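Side-chain contacts in cupin type-2 domain-containing protein (Klebsiella pneumoniae subsp. pneumoniae MGH 78578, PDB 3H8U), which is of unknown function but belongs to the cupin family, whose double-stranded beta-helix commonly holds a metal ion, and probably binds one itself: residues A[13-17]-A[18-22]; A[73-76]-A[77-81]. One frame throughout, in Å; residues are numbered along the deposited sequence. Where two conformers were deposited one is given.

Contact 1 of 2, residues A[13-17]-A[18-22]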
loop_
_atom_site.group_PDB
_atom_site.type_symbol
_atom_site.label_atom_id
_atom_site.label_comp_id
_atom_site.label_asym_id
_atom_site.label_seq_id
_atom_site.Cartn_x
_atom_site.Cartn_y
_atom_site.Cartn_z
ATOM N N ARG A 13 9.837 -1.493 -11.329
ATOM C CA ARG A 13 9.431 -1.442 -9.944
ATOM C C ARG A 13 8.385 -0.430 -9.614
ATOM O O ARG A 13 8.049 -0.320 -8.430
ATOM C CB ARG A 13 10.681 -1.229 -9.062
ATOM C CG ARG A 13 11.588 -2.481 -9.041
ATOM C CD ARG A 13 12.931 -2.301 -8.412
ATOM N NE ARG A 13 12.835 -1.650 -7.107
ATOM C CZ ARG A 13 13.891 -1.309 -6.373
ATOM N NH1 ARG A 13 15.130 -1.534 -6.793
ATOM N NH2 ARG A 13 13.690 -0.717 -5.201
ATOM N N ILE A 14 7.902 0.310 -10.612
ATOM C CA ILE A 14 6.891 1.343 -10.402
ATOM C C ILE A 14 5.714 0.907 -11.267
ATOM O O ILE A 14 5.886 0.572 -12.463
ATOM C CB ILE A 14 7.393 2.740 -10.779
ATOM C CG1 ILE A 14 8.582 3.132 -9.916
ATOM C CG2 ILE A 14 6.292 3.806 -10.672
ATOM C CD1 ILE A 14 9.091 4.464 -10.192
ATOM N N PHE A 15 4.533 0.926 -10.660
ATOM C CA PHE A 15 3.305 0.507 -11.283
ATOM C C PHE A 15 2.262 1.595 -11.023
ATOM O O PHE A 15 1.992 1.974 -9.879
ATOM C CB PHE A 15 2.815 -0.815 -10.691
ATOM C CG PHE A 15 3.827 -1.912 -10.730
ATOM C CD1 PHE A 15 4.815 -1.998 -9.768
ATOM C CD2 PHE A 15 3.803 -2.869 -11.726
ATOM C CE1 PHE A 15 5.795 -3.043 -9.797
ATOM C CE2 PHE A 15 4.788 -3.920 -11.765
ATOM C CZ PHE A 15 5.768 -3.988 -10.802
ATOM N N SER A 16 1.678 2.084 -12.092
ATOM C CA SER A 16 0.664 3.110 -11.972
ATOM C C SER A 16 -0.695 2.469 -11.736
ATOM O O SER A 16 -1.181 1.681 -12.524
ATOM C CB SER A 16 0.671 4.009 -13.196
ATOM O OG SER A 16 1.863 4.778 -13.174
ATOM N N VAL A 17 -1.302 2.811 -10.605
ATOM C CA VAL A 17 -2.629 2.275 -10.285
ATOM C C VAL A 17 -3.610 2.406 -11.460
ATOM O O VAL A 17 -4.316 1.442 -11.784
ATOM C CB VAL A 17 -3.210 2.911 -8.976
ATOM C CG1 VAL A 17 -4.699 2.646 -8.826
ATOM C CG2 VAL A 17 -2.508 2.368 -7.768
ATOM N N ASP A 18 -3.665 3.572 -12.102
ATOM C CA ASP A 18 -4.573 3.769 -13.228
ATOM C C ASP A 18 -4.432 2.750 -14.384
ATOM O O ASP A 18 -5.408 2.455 -15.080
ATOM C CB ASP A 18 -4.555 5.229 -13.738
ATOM C CG ASP A 18 -3.233 5.666 -14.409
ATOM O OD1 ASP A 18 -2.245 4.900 -14.486
ATOM O OD2 ASP A 18 -3.173 6.846 -14.849
ATOM N N GLU A 19 -3.221 2.232 -14.578
ATOM C CA GLU A 19 -2.977 1.232 -15.613
ATOM C C GLU A 19 -3.502 -0.138 -15.252
ATOM O O GLU A 19 -3.711 -0.920 -16.151
ATOM C CB GLU A 19 -1.499 1.125 -15.941
ATOM C CG GLU A 19 -1.025 2.348 -16.640
ATOM C CD GLU A 19 0.373 2.220 -17.186
ATOM O OE1 GLU A 19 1.008 1.166 -16.977
ATOM O OE2 GLU A 19 0.764 3.177 -17.892
ATOM N N TYR A 20 -3.767 -0.378 -13.971
ATOM C CA TYR A 20 -4.252 -1.667 -13.452
ATOM C C TYR A 20 -5.729 -1.642 -13.022
ATOM O O TYR A 20 -6.314 -2.673 -12.695
ATOM C CB TYR A 20 -3.364 -2.102 -12.282
ATOM C CG TYR A 20 -2.022 -2.616 -12.758
ATOM C CD1 TYR A 20 -0.994 -1.719 -13.089
ATOM C CD2 TYR A 20 -1.793 -3.964 -12.934
ATOM C CE1 TYR A 20 0.213 -2.161 -13.579
ATOM C CE2 TYR A 20 -0.566 -4.415 -13.424
ATOM C CZ TYR A 20 0.418 -3.498 -13.735
ATOM O OH TYR A 20 1.633 -3.918 -14.169
ATOM N N VAL A 21 -6.320 -0.466 -12.981
ATOM C CA VAL A 21 -7.746 -0.350 -12.716
ATOM C C VAL A 21 -8.548 -1.062 -13.818
ATOM O O VAL A 21 -8.397 -0.798 -15.028
ATOM C CB VAL A 21 -8.164 1.160 -12.502
ATOM C CG1 VAL A 21 -9.624 1.338 -12.623
ATOM C CG2 VAL A 21 -7.728 1.657 -11.125
ATOM N N ARG A 22 -9.432 -1.960 -13.385
ATOM C CA ARG A 22 -10.297 -2.742 -14.263
ATOM C C ARG A 22 -11.771 -2.617 -13.801
ATOM O O ARG A 22 -12.258 -3.473 -13.067
ATOM C CB ARG A 22 -9.859 -4.212 -14.238
ATOM C CG ARG A 22 -8.450 -4.427 -14.835
ATOM C CD ARG A 22 -8.398 -4.123 -16.329
ATOM N NE ARG A 22 -7.044 -4.351 -16.869
ATOM C CZ ARG A 22 -6.070 -3.442 -16.874
ATOM N NH1 ARG A 22 -6.290 -2.198 -16.477
ATOM N NH2 ARG A 22 -4.868 -3.763 -17.332
HETATM O O HOH W 1 2.353 0.822 -14.709
#

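Contact 2 of 2, residues A[73-76]-A[77-81]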
loop_
_atom_site.group_PDB
_atom_site.type_symbol
_atom_site.label_atom_id
_atom_site.label_comp_id
_atom_site.label_asym_id
_atom_site.label_seq_id
_atom_site.Cartn_x
_atom_site.Cartn_y
_atom_site.Cartn_z
ATOM N N TYR A 73 -16.639 -0.091 5.275
ATOM C CA TYR A 73 -15.721 -1.210 5.469
ATOM C C TYR A 73 -16.397 -2.174 6.443
ATOM O O TYR A 73 -16.696 -1.796 7.561
ATOM C CB TYR A 73 -14.421 -0.663 6.056
ATOM C CG TYR A 73 -13.325 -1.678 6.237
ATOM C CD1 TYR A 73 -12.716 -2.278 5.146
ATOM C CD2 TYR A 73 -12.872 -2.025 7.524
ATOM C CE1 TYR A 73 -11.641 -3.192 5.322
ATOM C CE2 TYR A 73 -11.837 -2.924 7.687
ATOM C CZ TYR A 73 -11.227 -3.503 6.603
ATOM O OH TYR A 73 -10.196 -4.414 6.822
ATOM N N HIS A 74 -16.743 -3.370 5.978
ATOM C CA HIS A 74 -17.348 -4.397 6.844
ATOM C C HIS A 74 -16.273 -5.152 7.620
ATOM O O HIS A 74 -15.338 -5.680 7.039
ATOM C CB HIS A 74 -18.143 -5.409 6.014
ATOM C CG HIS A 74 -18.885 -6.429 6.843
ATOM N ND1 HIS A 74 -19.008 -7.749 6.458
ATOM C CD2 HIS A 74 -19.537 -6.324 8.034
ATOM C CE1 HIS A 74 -19.705 -8.406 7.366
ATOM N NE2 HIS A 74 -20.011 -7.572 8.346
ATOM N N GLN A 75 -16.441 -5.220 8.937
ATOM C CA GLN A 75 -15.450 -5.826 9.842
ATOM C C GLN A 75 -15.925 -7.177 10.373
ATOM O O GLN A 75 -15.301 -7.720 11.289
ATOM C CB GLN A 75 -15.162 -4.869 11.019
ATOM C CG GLN A 75 -14.642 -3.479 10.549
ATOM C CD GLN A 75 -13.982 -2.645 11.635
ATOM O OE1 GLN A 75 -13.975 -3.023 12.818
ATOM N NE2 GLN A 75 -13.451 -1.500 11.252
ATOM N N GLY A 76 -17.004 -7.714 9.789
ATOM C CA GLY A 76 -17.632 -8.943 10.257
ATOM C C GLY A 76 -18.820 -8.629 11.169
ATOM O O GLY A 76 -18.848 -7.573 11.804
ATOM N N ASN A 77 -19.825 -9.499 11.187
ATOM C CA ASN A 77 -20.943 -9.377 12.136
ATOM C C ASN A 77 -21.837 -8.153 11.962
ATOM O O ASN A 77 -22.535 -7.752 12.908
ATOM C CB ASN A 77 -20.406 -9.312 13.570
ATOM C CG ASN A 77 -19.621 -10.522 13.953
ATOM O OD1 ASN A 77 -20.214 -11.561 14.255
ATOM N ND2 ASN A 77 -18.276 -10.401 13.975
ATOM N N GLY A 78 -21.813 -7.544 10.784
ATOM C CA GLY A 78 -22.638 -6.371 10.537
ATOM C C GLY A 78 -21.985 -5.087 11.034
ATOM O O GLY A 78 -22.616 -4.014 10.992
ATOM N N ILE A 79 -20.716 -5.187 11.454
ATOM C CA ILE A 79 -19.969 -4.039 11.957
ATOM C C ILE A 79 -19.392 -3.294 10.754
ATOM O O ILE A 79 -18.687 -3.865 9.924
ATOM C CB ILE A 79 -18.846 -4.446 12.920
ATOM C CG1 ILE A 79 -19.423 -5.127 14.166
ATOM C CG2 ILE A 79 -18.015 -3.204 13.359
ATOM C CD1 ILE A 79 -18.360 -5.857 14.972
ATOM N N VAL A 80 -19.707 -2.012 10.668
ATOM C CA VAL A 80 -19.326 -1.238 9.528
ATOM C C VAL A 80 -18.689 0.054 9.988
ATOM O O VAL A 80 -19.220 0.759 10.864
ATOM C CB VAL A 80 -20.541 -0.976 8.637
ATOM C CG1 VAL A 80 -20.206 -0.064 7.515
ATOM C CG2 VAL A 80 -21.097 -2.317 8.118
ATOM N N THR A 81 -17.547 0.346 9.381
ATOM C CA THR A 81 -16.858 1.593 9.601
ATOM C C THR A 81 -16.666 2.308 8.250
ATOM O O THR A 81 -16.857 1.723 7.197
ATOM C CB THR A 81 -15.527 1.362 10.289
ATOM O OG1 THR A 81 -14.823 0.342 9.600
ATOM C CG2 THR A 81 -15.722 0.951 11.720
HETATM O O HOH W 2 -16.031 -7.955 13.727
#

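Contact 1 of 2, residues A[13-17]-A[18-22]
Phe15 and Tyr20 meet where the short strand 14-16 runs into a helical turn: the Tyr20 hydroxyl comes to the edge of the Phe15 ring, near its plane, OH 3.4 Å from Phe15 CD2. The ring carbon behind it follows, with Tyr20 CZ 4.0 Å from Phe15 CD2. The near edge of the tyrosine ring also passes the backbone, Tyr20 CD1 standing 3.5 Å from Ser16 O. To that same oxygen Glu19 N bonds, Glu19 N to Ser16 O 2.9 Å. One residue on, Val17 O takes Tyr20 N at 2.9 Å and, weakly, Val21 N. On the flank of the turn, Val17 CG1 lies against Val21 CG2 at 3.9 Å. Glu19 reaches back toward the strand, its chain extended beyond CG (chi2 -171°), and a water links its OE1 to Ser16 N. Further along, the Arg22 guanidinium holds its NH1 and NH2 end-on to Glu19 O, with NH1 also bonding Val21 O, which ties down the exit of the turn. In one of its two conformers, Ser16 OG bonds Asp87 of the second subunit. Val17 and Val21 rest on strands 40-46 and 107-114, Phe15 and Tyr20 on Val33 of strand 31-35, while residues 14-16 pair antiparallel with a strand of the second subunit, carrying the sheet across the interface.

Contact 2 of 2, residues A[73-76]-A[77-81]
Gln75 reaches diagonally across the hairpin to Thr81, and its side chain can be followed atom by atom. Its CB lies 4.0 Å from Ile79 CG2; CG then passes Thr81 OG1 at 3.9 Å, and CD comes near the same oxygen, with OE1 beside Ile79 CG2. At the tip NE2 meets Thr81 OG1 at 2.8 Å, a weak hydrogen bond because the N-H is bent to 121°. The chain runs out extended beyond CG (chi2 -164°), which carries the amide past Ile79 to the threonine. Thr81 OG1 also sits at the edge of the Tyr73 ring, near its plane. On the other face of the hairpin, the His74 ring turns back over the loop: NE2 accepts Gly78 N at 3.0 Å almost in the ring plane, and Gly76 N lies over one ring face, offset toward the rim. His74 ND1 bonds Ser54. A type I' turn from Gly76 to Ile79, within a three-residue connection, is closed by Ile79 N to Gly76 O at 3.1 Å; just outside it Gln75 N bonds Ile79 O across the strands at 2.8 Å. Beyond it, Tyr73 and Thr81 form a hydrogen-bonded antiparallel pair. In the sheet 80-84 is the outermost strand, and 70-74 sits between it and 97-101; Tyr73 packs edge-to-face on Trp64 and touches strand 87-91, and Thr81 reaches Ile14 of the second subunit.

Overall arrangement
From the N terminus, the chain first meets contact 1, where residues 13-22 pass from a short strand into a helical turn before strand 31-35 opens the cupin barrel. Contact 2 comes later, closing the turn between strands 70-74 and 80-84. The two follow in series, neither nested nor crossed, on opposite sides of the chain's centre, with centres 28 Å apart and nearest atoms about 17 Å apart. Contact 1 lies against the sheet of strands 31-35, 40-46 and 107-114; contact 2 belongs to the other sheet. The dimer brings the two contacts together: Arg13 of one subunit reaches Tyr73 of the other.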